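Local coordinates for protein lipase aflb (Neosartorya fumigata, PDB 6IDY) that is a fungal lipase that probably hydrolyses the ester bonds of lipids and carries a bound calcium ion, at residues I36-I48 with T85-L99. Sequence-based numbering, arbitrary orientation.
Sequences IASLIASEIVSKI and TREILTVGLIPADIL
With CG opposite its own carbonyl carbon and beside the backbone N (chi1 -75°), L89 sends CD1 toward helix 36-47, among I40, E43 and I44, while E43, its CG anti to the backbone N (chi1 -171°), lays its own methylenes along the leucine. E43 and L89 run alongside with opposite headings, L89 CB 3.8 Å from E43 CG. I40 instead lies across L89, its CG2 3.7 Å from L89 CD1. One turn further on, I44 CG1 also meets L99 CD2 at 3.8 Å, so I44 bridges leucines from two separate helices. At the start of the contact, I36 lies across R86, with I36 CG1 3.5 Å above the guanidinium plane, nearer its edge than its centre. K47, though poorly ordered, runs its chain across L99, with K47 CB 3.8 Å from L99 CD1, and carries NZ past P95 to a salt bridge with D59. No hydrogen bond joins the segments; they meet by van der Waals contact. The axes of 36-47 and 85-90 run in roughly the same direction, 27° apart, with a closest approach of 10.0 Å. G92 closes the latter in a Schellman motif, and P95 is the N-cap of the helix beginning at A96. Helix 16-24 packs on I40 and I44, helix 414-424 touches I36, T85 and L99, and helix 405-412 backs I88, L93 and P95, so three helices border the contact.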
loop_
_atom_site.group_PDB
_atom_site.type_symbol
_atom_site.label_atom_id
_atom_site.label_comp_id
_atom_site.label_asym_id
_atom_site.label_seq_id
_atom_site.Cartn_x
_atom_site.Cartn_y
_atom_site.Cartn_z
ATOM N N ILE A 36 22.102 9.372 -0.390
ATOM C CA ILE A 36 21.304 8.269 -0.928
ATOM C C ILE A 36 20.619 8.708 -2.226
ATOM O O ILE A 36 20.661 7.966 -3.207
ATOM C CB ILE A 36 20.331 7.669 0.136
ATOM C CG1 ILE A 36 21.125 7.030 1.298
ATOM C CG2 ILE A 36 19.368 6.641 -0.480
ATOM C CD1 ILE A 36 20.325 6.759 2.589
ATOM N N ALA A 37 20.044 9.932 -2.246
ATOM C CA ALA A 37 19.389 10.507 -3.426
ATOM C C ALA A 37 20.393 10.670 -4.573
ATOM O O ALA A 37 20.084 10.286 -5.700
ATOM C CB ALA A 37 18.760 11.848 -3.081
ATOM N N SER A 38 21.607 11.197 -4.272
ATOM C CA SER A 38 22.685 11.389 -5.247
ATOM C C SER A 38 23.124 10.041 -5.827
ATOM O O SER A 38 23.157 9.894 -7.052
ATOM C CB SER A 38 23.871 12.107 -4.608
ATOM O OG SER A 38 24.880 12.381 -5.566
ATOM N N LEU A 39 23.403 9.046 -4.938
ATOM C CA LEU A 39 23.815 7.687 -5.301
ATOM C C LEU A 39 22.787 7.025 -6.218
ATOM O O LEU A 39 23.172 6.435 -7.226
ATOM C CB LEU A 39 24.047 6.831 -4.042
ATOM C CG LEU A 39 24.616 5.427 -4.262
ATOM C CD1 LEU A 39 25.865 5.211 -3.433
ATOM C CD2 LEU A 39 23.572 4.353 -3.951
ATOM N N ILE A 40 21.491 7.156 -5.883
ATOM C CA ILE A 40 20.392 6.575 -6.656
ATOM C C ILE A 40 20.258 7.264 -8.015
ATOM O O ILE A 40 20.185 6.562 -9.023
ATOM C CB ILE A 40 19.063 6.524 -5.837
ATOM C CG1 ILE A 40 19.183 5.488 -4.699
ATOM C CG2 ILE A 40 17.850 6.211 -6.722
ATOM C CD1 ILE A 40 18.067 5.493 -3.712
ATOM N N ALA A 41 20.260 8.617 -8.050
ATOM C CA ALA A 41 20.165 9.391 -9.296
ATOM C C ALA A 41 21.311 9.049 -10.258
ATOM O O ALA A 41 21.062 8.882 -11.451
ATOM C CB ALA A 41 20.146 10.885 -9.002
ATOM N N SER A 42 22.548 8.895 -9.730
ATOM C CA SER A 42 23.716 8.544 -10.541
ATOM C C SER A 42 23.681 7.079 -10.978
ATOM O O SER A 42 24.066 6.783 -12.106
ATOM C CB SER A 42 25.020 8.889 -9.826
ATOM O OG SER A 42 25.223 8.101 -8.666
ATOM N N GLU A 43 23.185 6.173 -10.110
ATOM C CA GLU A 43 23.065 4.745 -10.427
ATOM C C GLU A 43 22.005 4.487 -11.502
ATOM O O GLU A 43 22.208 3.609 -12.341
ATOM C CB GLU A 43 22.825 3.900 -9.160
ATOM C CG GLU A 43 22.887 2.389 -9.351
ATOM C CD GLU A 43 24.100 1.823 -10.068
ATOM O OE1 GLU A 43 25.243 2.152 -9.672
ATOM O OE2 GLU A 43 23.904 1.040 -11.025
ATOM N N ILE A 44 20.907 5.277 -11.509
ATOM C CA ILE A 44 19.850 5.145 -12.516
ATOM C C ILE A 44 20.391 5.529 -13.893
ATOM O O ILE A 44 20.351 4.685 -14.782
ATOM C CB ILE A 44 18.515 5.866 -12.153
ATOM C CG1 ILE A 44 17.882 5.246 -10.888
ATOM C CG2 ILE A 44 17.521 5.811 -13.333
ATOM C CD1 ILE A 44 16.802 6.100 -10.204
ATOM N N VAL A 45 20.946 6.765 -14.049
ATOM C CA VAL A 45 21.519 7.274 -15.314
ATOM C C VAL A 45 22.635 6.357 -15.866
ATOM O O VAL A 45 22.726 6.194 -17.082
ATOM C CB VAL A 45 21.964 8.768 -15.284
ATOM C CG1 VAL A 45 20.777 9.702 -15.071
ATOM C CG2 VAL A 45 23.058 9.034 -14.254
ATOM N N SER A 46 23.440 5.740 -14.972
ATOM C CA SER A 46 24.517 4.809 -15.321
ATOM C C SER A 46 23.946 3.490 -15.856
ATOM O O SER A 46 24.437 2.986 -16.869
ATOM C CB SER A 46 25.406 4.543 -14.108
ATOM O OG SER A 46 26.443 3.616 -14.392
ATOM N N LYS A 47 22.909 2.939 -15.183
ATOM C CA LYS A 47 22.265 1.685 -15.581
ATOM C C LYS A 47 21.441 1.821 -16.871
ATOM O O LYS A 47 21.463 0.891 -17.681
ATOM C CB LYS A 47 21.443 1.083 -14.432
ATOM C CG LYS A 47 21.076 -0.376 -14.662
ATOM C CD LYS A 47 21.165 -1.218 -13.406
ATOM C CE LYS A 47 21.700 -2.606 -13.689
ATOM N NZ LYS A 47 20.896 -3.332 -14.710
ATOM N N ILE A 48 20.753 2.972 -17.080
ATOM C CA ILE A 48 19.936 3.255 -18.273
ATOM C C ILE A 48 20.750 3.111 -19.562
ATOM O O ILE A 48 20.600 2.115 -20.265
ATOM C CB ILE A 48 19.195 4.632 -18.182
ATOM C CG1 ILE A 48 18.152 4.684 -17.026
ATOM C CG2 ILE A 48 18.563 5.061 -19.518
ATOM C CD1 ILE A 48 17.100 3.553 -16.930
ATOM N N THR A 85 16.364 0.964 0.459
ATOM C CA THR A 85 16.324 1.750 -0.788
ATOM C C THR A 85 17.708 1.906 -1.418
ATOM O O THR A 85 17.837 1.740 -2.630
ATOM C CB THR A 85 15.605 3.095 -0.579
ATOM O OG1 THR A 85 14.380 2.855 0.109
ATOM C CG2 THR A 85 15.299 3.807 -1.893
ATOM N N ARG A 86 18.734 2.190 -0.597
ATOM C CA ARG A 86 20.116 2.338 -1.060
ATOM C C ARG A 86 20.677 1.003 -1.586
ATOM O O ARG A 86 21.275 0.978 -2.658
ATOM C CB ARG A 86 21.003 2.888 0.076
ATOM C CG ARG A 86 22.450 3.170 -0.338
ATOM C CD ARG A 86 23.429 2.881 0.787
ATOM N NE ARG A 86 23.793 4.090 1.528
ATOM C CZ ARG A 86 23.251 4.461 2.684
ATOM N NH1 ARG A 86 22.304 3.719 3.251
ATOM N NH2 ARG A 86 23.644 5.578 3.281
ATOM N N GLU A 87 20.490 -0.090 -0.829
ATOM C CA GLU A 87 21.020 -1.418 -1.157
ATOM C C GLU A 87 20.357 -2.083 -2.365
ATOM O O GLU A 87 21.009 -2.888 -3.028
ATOM C CB GLU A 87 20.993 -2.348 0.065
ATOM C CG GLU A 87 21.959 -1.954 1.173
ATOM C CD GLU A 87 23.408 -1.777 0.760
ATOM O OE1 GLU A 87 23.954 -2.677 0.083
ATOM O OE2 GLU A 87 23.996 -0.729 1.114
ATOM N N ILE A 88 19.080 -1.734 -2.654
ATOM C CA ILE A 88 18.287 -2.193 -3.802
ATOM C C ILE A 88 19.081 -1.955 -5.109
ATOM O O ILE A 88 19.155 -2.844 -5.961
ATOM C CB ILE A 88 16.895 -1.478 -3.761
ATOM C CG1 ILE A 88 15.891 -2.210 -2.823
ATOM C CG2 ILE A 88 16.280 -1.199 -5.133
ATOM C CD1 ILE A 88 15.382 -3.560 -3.239
ATOM N N LEU A 89 19.718 -0.780 -5.229
ATOM C CA LEU A 89 20.539 -0.473 -6.397
ATOM C C LEU A 89 21.962 -1.005 -6.284
ATOM O O LEU A 89 22.517 -1.435 -7.294
ATOM C CB LEU A 89 20.525 1.022 -6.737
ATOM C CG LEU A 89 19.254 1.572 -7.406
ATOM C CD1 LEU A 89 19.437 3.014 -7.780
ATOM C CD2 LEU A 89 18.881 0.782 -8.672
ATOM N N THR A 90 22.547 -1.002 -5.064
ATOM C CA THR A 90 23.916 -1.488 -4.795
ATOM C C THR A 90 24.077 -2.958 -5.221
ATOM O O THR A 90 25.086 -3.313 -5.832
ATOM C CB THR A 90 24.300 -1.245 -3.320
ATOM O OG1 THR A 90 24.058 0.125 -2.995
ATOM C CG2 THR A 90 25.764 -1.586 -3.018
ATOM N N VAL A 91 23.062 -3.792 -4.932
ATOM C CA VAL A 91 23.049 -5.217 -5.291
ATOM C C VAL A 91 22.621 -5.440 -6.755
ATOM O O VAL A 91 22.637 -6.577 -7.225
ATOM C CB VAL A 91 22.226 -6.094 -4.301
ATOM C CG1 VAL A 91 22.738 -5.954 -2.868
ATOM C CG2 VAL A 91 20.727 -5.803 -4.387
ATOM N N GLY A 92 22.221 -4.367 -7.435
ATOM C CA GLY A 92 21.784 -4.392 -8.827
ATOM C C GLY A 92 20.503 -5.168 -9.061
ATOM O O GLY A 92 20.378 -5.868 -10.067
ATOM N N LEU A 93 19.543 -5.050 -8.137
ATOM C CA LEU A 93 18.261 -5.751 -8.229
ATOM C C LEU A 93 17.354 -5.206 -9.345
ATOM O O LEU A 93 16.606 -5.977 -9.950
ATOM C CB LEU A 93 17.537 -5.718 -6.862
ATOM C CG LEU A 93 16.315 -6.634 -6.679
ATOM C CD1 LEU A 93 16.707 -8.086 -6.651
ATOM C CD2 LEU A 93 15.607 -6.329 -5.394
ATOM N N ILE A 94 17.423 -3.894 -9.622
ATOM C CA ILE A 94 16.544 -3.282 -10.612
ATOM C C ILE A 94 17.225 -3.157 -11.976
ATOM O O ILE A 94 18.194 -2.406 -12.112
ATOM C CB ILE A 94 15.905 -1.944 -10.140
ATOM C CG1 ILE A 94 15.572 -1.924 -8.616
ATOM C CG2 ILE A 94 14.670 -1.585 -10.991
ATOM C CD1 ILE A 94 14.610 -3.084 -8.020
ATOM N N PRO A 95 16.724 -3.889 -13.001
ATOM C CA PRO A 95 17.318 -3.753 -14.338
ATOM C C PRO A 95 16.904 -2.440 -14.996
ATOM O O PRO A 95 15.931 -1.806 -14.570
ATOM C CB PRO A 95 16.814 -4.985 -15.100
ATOM C CG PRO A 95 15.663 -5.491 -14.338
ATOM C CD PRO A 95 15.565 -4.804 -13.010
ATOM N N ALA A 96 17.667 -2.039 -16.030
ATOM C CA ALA A 96 17.508 -0.801 -16.795
ATOM C C ALA A 96 16.100 -0.562 -17.338
ATOM O O ALA A 96 15.610 0.556 -17.223
ATOM C CB ALA A 96 18.531 -0.745 -17.920
ATOM N N ASP A 97 15.451 -1.594 -17.913
ATOM C CA ASP A 97 14.104 -1.467 -18.476
ATOM C C ASP A 97 13.055 -1.137 -17.405
ATOM O O ASP A 97 12.177 -0.300 -17.638
ATOM C CB ASP A 97 13.723 -2.715 -19.296
ATOM C CG ASP A 97 13.621 -4.019 -18.510
ATOM O OD1 ASP A 97 14.506 -4.275 -17.658
ATOM O OD2 ASP A 97 12.667 -4.791 -18.763
ATOM N N ILE A 98 13.183 -1.752 -16.212
ATOM C CA ILE A 98 12.278 -1.491 -15.091
ATOM C C ILE A 98 12.572 -0.089 -14.537
ATOM O O ILE A 98 11.634 0.689 -14.365
ATOM C CB ILE A 98 12.275 -2.642 -14.039
ATOM C CG1 ILE A 98 11.688 -3.931 -14.681
ATOM C CG2 ILE A 98 11.475 -2.247 -12.773
ATOM C CD1 ILE A 98 11.887 -5.239 -13.925
ATOM N N LEU A 99 13.877 0.261 -14.366
ATOM C CA LEU A 99 14.324 1.585 -13.918
ATOM C C LEU A 99 13.792 2.690 -14.839
ATOM O O LEU A 99 13.318 3.714 -14.344
ATOM C CB LEU A 99 15.863 1.676 -13.851
ATOM C CG LEU A 99 16.553 1.148 -12.591
ATOM C CD1 LEU A 99 18.064 1.208 -12.733
ATOM C CD2 LEU A 99 16.128 1.921 -11.351
#